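PDB 3ZXN: anti-sigma-factor antagonist (STAS) domain protein from Moorella thermoacetica, which probably serves as an RsbS-type scaffold component of the bacterial stressosome, a signalling complex apparently adapted to control secondary messenger signalling. Local coordinates for residues D11-V15 with L111-K115; A17-T21 with S51-V55. The protein carries 1 engineered substitution. All coordinates share one frame; numbering follows the deposited sequence.

Interaction 1 of 2, residues D11-V15 with L111-K115; sequences DDYWV and LDKLK
The ring of Tyr13 is the flat group at the centre, and Leu111, Leu114 and Lys115 all meet it obliquely. CE1 of the ring lies 3.7 Å from CB of Leu114. At the far end, the phenol oxygen OH stands 3.6 Å from CG of Lys115, while Leu111 takes the root of the side chain, its CD2 3.8 Å from Tyr13 CB. With CG beside the backbone N (chi1 -70°), the ring is carried along the helix past Leu114 toward Lys115. The motif is a C-terminal helix laid on one face of the STAS sheet: the axes of strand 13-15 and helix 111-115 approach to 10.7 Å and run nearly antiparallel, at 157°. Alternation along the strand sends Trp14 to the other face, against helix 25-38. Val15 returns to the near face, where its CG2 is 4.1 Å from Leu111 CD2; that leucine also touches Val47 of the next strand. No hydrogen bond joins the segments. Beyond CG the Lys115 chain is extended, bringing NZ within 4.0 Å of Asp11 OD2, too long for a salt bridge but close enough for a probable weak attraction between the opposite charges.

Interaction 2 of 2, residues A17-T21 with S51-V55; sequences AIEET and SALEV
Glu20 reaches across to residues 52-54, and its side chain can be followed outward. From CB the chain bends at chi2 (-74°), which brings the carboxylate alongside the backbone of residues 52-54; CG comes to rest 3.6 Å from Ala52 O. At the tip the two oxygens differ. OE1 lies against a methyl, 3.7 Å from Leu53 CD2, whereas OE2 accepts a hydrogen bond from Glu54 N at 2.9 Å. That bond is almost straight (176° at the hydrogen), although the donor arrives from above the carboxylate plane, 41° out of it. Water 2 accepts from Val55 N and probably donates to OE2, so two successive amides of the loop are tied, one directly and one probably through water, to a single oxygen. The Glu54 carboxylate turns instead to a salt bridge with Lys84. Water 1 accepts from Ala52 N (3.0 Å) and probably donates to Ile18 O (2.9 Å). Beneath these polar links, Leu53 CD2 sits 3.6 Å from Glu19 O and 4.1 Å from Ile18 CG2. An alanine in place of Leu53 would probably open a gap beside Ile18 and leave OE1 of Glu20 without its methyl neighbour. The two loops follow the adjacent parallel strands 13-17 and 45-49 and lead into helices 25-38 and 58-74, with Ile18 also packed on Phe30 of the first helix.

Overall arrangement
Interactions 1 and 2 lie near opposite ends of strand 13-17, their centres about 20 Å apart. Interaction 1 uses the beginning of the strand and the turn before it; interaction 2 lies just past the strand's end, in the loop that follows. Both segments of interaction 2 fall in sequence between the two halves of interaction 1, which joins the N-terminal part of the five-stranded mixed sheet to the closing helix 107-118. Residues 51-55 instead follow the neighbouring strand 45-49 and precede helix 58-74. The start of that helix, where the regulatory serine typically lies in STAS antagonists, here holds an engineered glutamate; interaction 2 thus probably lies near the signalling surface, with interaction 1 remote from it.

Interaction 1 of 2, residues D11-V15 with L111-K115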
loop_
_atom_site.group_PDB
_atom_site.type_symbol
_atom_site.label_atom_id
_atom_site.label_comp_id
_atom_site.label_asym_id
_atom_site.label_seq_id
_atom_site.Cartn_x
_atom_site.Cartn_y
_atom_site.Cartn_z
ATOM N N ASP A 11 7.913 -14.484 -0.619
ATOM C CA ASP A 11 9.257 -14.354 -0.068
ATOM C C ASP A 11 9.234 -13.458 1.180
ATOM O O ASP A 11 10.106 -12.612 1.351
ATOM C CB ASP A 11 10.221 -13.754 -1.106
ATOM C CG ASP A 11 10.309 -14.589 -2.382
ATOM O OD1 ASP A 11 10.012 -15.803 -2.322
ATOM O OD2 ASP A 11 10.672 -14.025 -3.440
ATOM N N ASP A 12 8.223 -13.646 2.026
ATOM C CA ASP A 12 8.067 -12.888 3.282
ATOM C C ASP A 12 7.636 -11.430 3.122
ATOM O O ASP A 12 7.605 -10.687 4.108
ATOM C CB ASP A 12 9.334 -12.934 4.140
ATOM C CG ASP A 12 9.586 -14.303 4.731
ATOM O OD1 ASP A 12 8.602 -14.998 5.074
ATOM O OD2 ASP A 12 10.771 -14.682 4.848
ATOM N N TYR A 13 7.321 -11.022 1.896
ATOM C CA TYR A 13 6.757 -9.693 1.647
ATOM C C TYR A 13 5.248 -9.784 1.449
ATOM O O TYR A 13 4.758 -10.650 0.720
ATOM C CB TYR A 13 7.406 -9.040 0.421
ATOM C CG TYR A 13 8.844 -8.646 0.649
ATOM C CD1 TYR A 13 9.158 -7.412 1.193
ATOM C CD2 TYR A 13 9.888 -9.513 0.333
ATOM C CE1 TYR A 13 10.469 -7.040 1.413
ATOM C CE2 TYR A 13 11.213 -9.150 0.552
ATOM C CZ TYR A 13 11.492 -7.909 1.095
ATOM O OH TYR A 13 12.793 -7.519 1.326
ATOM N N TRP A 14 4.511 -8.895 2.119
ATOM C CA TRP A 14 3.084 -8.783 1.909
ATOM C C TRP A 14 2.881 -8.082 0.588
ATOM O O TRP A 14 3.553 -7.090 0.310
ATOM C CB TRP A 14 2.450 -7.912 3.027
ATOM C CG TRP A 14 2.676 -8.460 4.417
ATOM C CD1 TRP A 14 3.547 -7.983 5.368
ATOM C CD2 TRP A 14 2.023 -9.586 5.003
ATOM N NE1 TRP A 14 3.466 -8.746 6.514
ATOM C CE2 TRP A 14 2.535 -9.733 6.318
ATOM C CE3 TRP A 14 1.043 -10.476 4.553
ATOM C CZ2 TRP A 14 2.102 -10.737 7.177
ATOM C CZ3 TRP A 14 0.619 -11.481 5.413
ATOM C CH2 TRP A 14 1.148 -11.600 6.710
ATOM N N VAL A 15 1.956 -8.601 -0.221
ATOM C CA VAL A 15 1.623 -8.024 -1.516
ATOM C C VAL A 15 0.106 -7.898 -1.668
ATOM O O VAL A 15 -0.638 -8.869 -1.459
ATOM C CB VAL A 15 2.155 -8.896 -2.705
ATOM C CG1 VAL A 15 1.608 -8.367 -4.005
ATOM C CG2 VAL A 15 3.681 -8.937 -2.722
ATOM N N LEU A 111 8.534 -4.680 -5.239
ATOM C CA LEU A 111 9.300 -5.742 -4.595
ATOM C C LEU A 111 10.815 -5.519 -4.674
ATOM O O LEU A 111 11.516 -5.660 -3.674
ATOM C CB LEU A 111 8.930 -7.102 -5.178
ATOM C CG LEU A 111 7.561 -7.611 -4.750
ATOM C CD1 LEU A 111 7.122 -8.782 -5.655
ATOM C CD2 LEU A 111 7.586 -8.000 -3.261
ATOM N N ASP A 112 11.322 -5.154 -5.851
ATOM C CA ASP A 112 12.765 -4.932 -5.994
ATOM C C ASP A 112 13.252 -3.777 -5.103
ATOM O O ASP A 112 14.323 -3.848 -4.494
ATOM C CB ASP A 112 13.153 -4.698 -7.462
ATOM C CG ASP A 112 13.040 -5.975 -8.306
ATOM O OD1 ASP A 112 13.120 -7.083 -7.738
ATOM O OD2 ASP A 112 12.850 -5.876 -9.528
ATOM N N LYS A 113 12.459 -2.719 -5.013
ATOM C CA LYS A 113 12.862 -1.569 -4.213
ATOM C C LYS A 113 13.046 -1.967 -2.750
ATOM O O LYS A 113 14.023 -1.592 -2.110
ATOM C CB LYS A 113 11.834 -0.438 -4.341
ATOM C CG LYS A 113 12.213 0.853 -3.615
ATOM C CD LYS A 113 11.166 1.940 -3.871
ATOM C CE LYS A 113 11.595 3.309 -3.339
ATOM N NZ LYS A 113 12.723 3.905 -4.119
ATOM N N LEU A 114 12.108 -2.741 -2.229
ATOM C CA LEU A 114 12.169 -3.156 -0.838
ATOM C C LEU A 114 13.381 -4.045 -0.582
ATOM O O LEU A 114 14.059 -3.897 0.427
ATOM C CB LEU A 114 10.871 -3.853 -0.428
ATOM C CG LEU A 114 9.727 -2.849 -0.254
ATOM C CD1 LEU A 114 8.584 -3.393 0.610
ATOM C CD2 LEU A 114 10.281 -1.580 0.369
ATOM N N LYS A 115 13.671 -4.953 -1.507
ATOM C CA LYS A 115 14.806 -5.845 -1.325
ATOM C C LYS A 115 16.121 -5.087 -1.439
ATOM O O LYS A 115 17.089 -5.405 -0.748
ATOM C CB LYS A 115 14.776 -6.975 -2.342
ATOM C CG LYS A 115 13.605 -7.923 -2.205
ATOM C CD LYS A 115 13.505 -8.772 -3.460
ATOM C CE LYS A 115 12.219 -9.564 -3.521
ATOM N NZ LYS A 115 12.270 -10.554 -4.659
#

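Interaction 2 of 2, residues A17-T21 with S51-V55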
loop_
_atom_site.group_PDB
_atom_site.type_symbol
_atom_site.label_atom_id
_atom_site.label_comp_id
_atom_site.label_asym_id
_atom_site.label_seq_id
_atom_site.Cartn_x
_atom_site.Cartn_y
_atom_site.Cartn_z
ATOM N N ALA A 17 -3.047 -5.917 -4.154
ATOM C CA ALA A 17 -3.492 -5.044 -5.234
ATOM C C ALA A 17 -4.934 -4.644 -4.993
ATOM O O ALA A 17 -5.811 -5.493 -4.859
ATOM C CB ALA A 17 -3.337 -5.717 -6.605
ATOM N N ILE A 18 -5.170 -3.344 -4.939
ATOM C CA ILE A 18 -6.509 -2.827 -4.677
ATOM C C ILE A 18 -7.248 -2.598 -5.988
ATOM O O ILE A 18 -6.791 -1.838 -6.842
ATOM C CB ILE A 18 -6.451 -1.530 -3.868
ATOM C CG1 ILE A 18 -5.856 -1.795 -2.481
ATOM C CG2 ILE A 18 -7.846 -0.927 -3.719
ATOM C CD1 ILE A 18 -5.568 -0.533 -1.692
ATOM N N GLU A 19 -8.385 -3.270 -6.152
ATOM C CA GLU A 19 -9.184 -3.146 -7.368
ATOM C C GLU A 19 -10.406 -2.247 -7.126
ATOM O O GLU A 19 -10.675 -1.845 -5.994
ATOM C CB GLU A 19 -9.602 -4.532 -7.871
ATOM C CG GLU A 19 -8.431 -5.509 -8.099
ATOM C CD GLU A 19 -7.681 -5.277 -9.421
ATOM O OE1 GLU A 19 -8.333 -4.874 -10.411
ATOM O OE2 GLU A 19 -6.442 -5.501 -9.467
ATOM N N GLU A 20 -11.133 -1.912 -8.190
ATOM C CA GLU A 20 -12.343 -1.100 -8.052
ATOM C C GLU A 20 -13.366 -1.824 -7.176
ATOM O O GLU A 20 -13.610 -3.017 -7.359
ATOM C CB GLU A 20 -12.946 -0.803 -9.428
ATOM C CG GLU A 20 -12.078 0.058 -10.343
ATOM C CD GLU A 20 -12.056 1.521 -9.927
ATOM O OE1 GLU A 20 -12.409 1.807 -8.759
ATOM O OE2 GLU A 20 -11.695 2.383 -10.768
ATOM N N THR A 21 -13.952 -1.118 -6.212
ATOM C CA THR A 21 -14.947 -1.737 -5.330
ATOM C C THR A 21 -16.325 -1.083 -5.443
ATOM O O THR A 21 -16.471 0.135 -5.288
ATOM C CB THR A 21 -14.504 -1.764 -3.848
ATOM O OG1 THR A 21 -14.196 -0.436 -3.397
ATOM C CG2 THR A 21 -13.289 -2.664 -3.678
ATOM N N SER A 51 -3.048 0.591 -9.169
ATOM C CA SER A 51 -3.184 0.911 -10.595
ATOM C C SER A 51 -4.609 0.731 -11.124
ATOM O O SER A 51 -5.019 1.396 -12.081
ATOM C CB SER A 51 -2.199 0.093 -11.440
ATOM O OG SER A 51 -2.438 -1.289 -11.312
ATOM N N ALA A 52 -5.362 -0.166 -10.495
ATOM C CA ALA A 52 -6.738 -0.451 -10.911
ATOM C C ALA A 52 -7.728 0.714 -10.711
ATOM O O ALA A 52 -8.751 0.787 -11.405
ATOM C CB ALA A 52 -7.242 -1.706 -10.217
ATOM N N LEU A 53 -7.425 1.613 -9.772
ATOM C CA LEU A 53 -8.327 2.721 -9.430
ATOM C C LEU A 53 -8.285 3.881 -10.427
ATOM O O LEU A 53 -7.272 4.566 -10.559
ATOM C CB LEU A 53 -8.028 3.247 -8.016
ATOM C CG LEU A 53 -7.977 2.182 -6.911
ATOM C CD1 LEU A 53 -7.722 2.828 -5.571
ATOM C CD2 LEU A 53 -9.253 1.362 -6.867
ATOM N N GLU A 54 -9.398 4.107 -11.115
ATOM C CA GLU A 54 -9.485 5.181 -12.099
ATOM C C GLU A 54 -9.326 6.532 -11.410
ATOM O O GLU A 54 -8.586 7.395 -11.870
ATOM C CB GLU A 54 -10.822 5.108 -12.839
ATOM C CG GLU A 54 -10.909 6.008 -14.051
ATOM C CD GLU A 54 -9.743 5.815 -15.003
ATOM O OE1 GLU A 54 -9.260 4.666 -15.140
ATOM O OE2 GLU A 54 -9.304 6.818 -15.605
ATOM N N VAL A 55 -10.035 6.696 -10.298
ATOM C CA VAL A 55 -9.900 7.865 -9.446
ATOM C C VAL A 55 -9.671 7.385 -8.019
ATOM O O VAL A 55 -10.108 6.295 -7.646
ATOM C CB VAL A 55 -11.164 8.771 -9.498
ATOM C CG1 VAL A 55 -12.389 8.032 -8.977
ATOM C CG2 VAL A 55 -10.943 10.042 -8.708
HETATM O O HOH W 1 -4.512 -2.343 -8.600
HETATM O O HOH W 2 -12.351 4.679 -9.365
#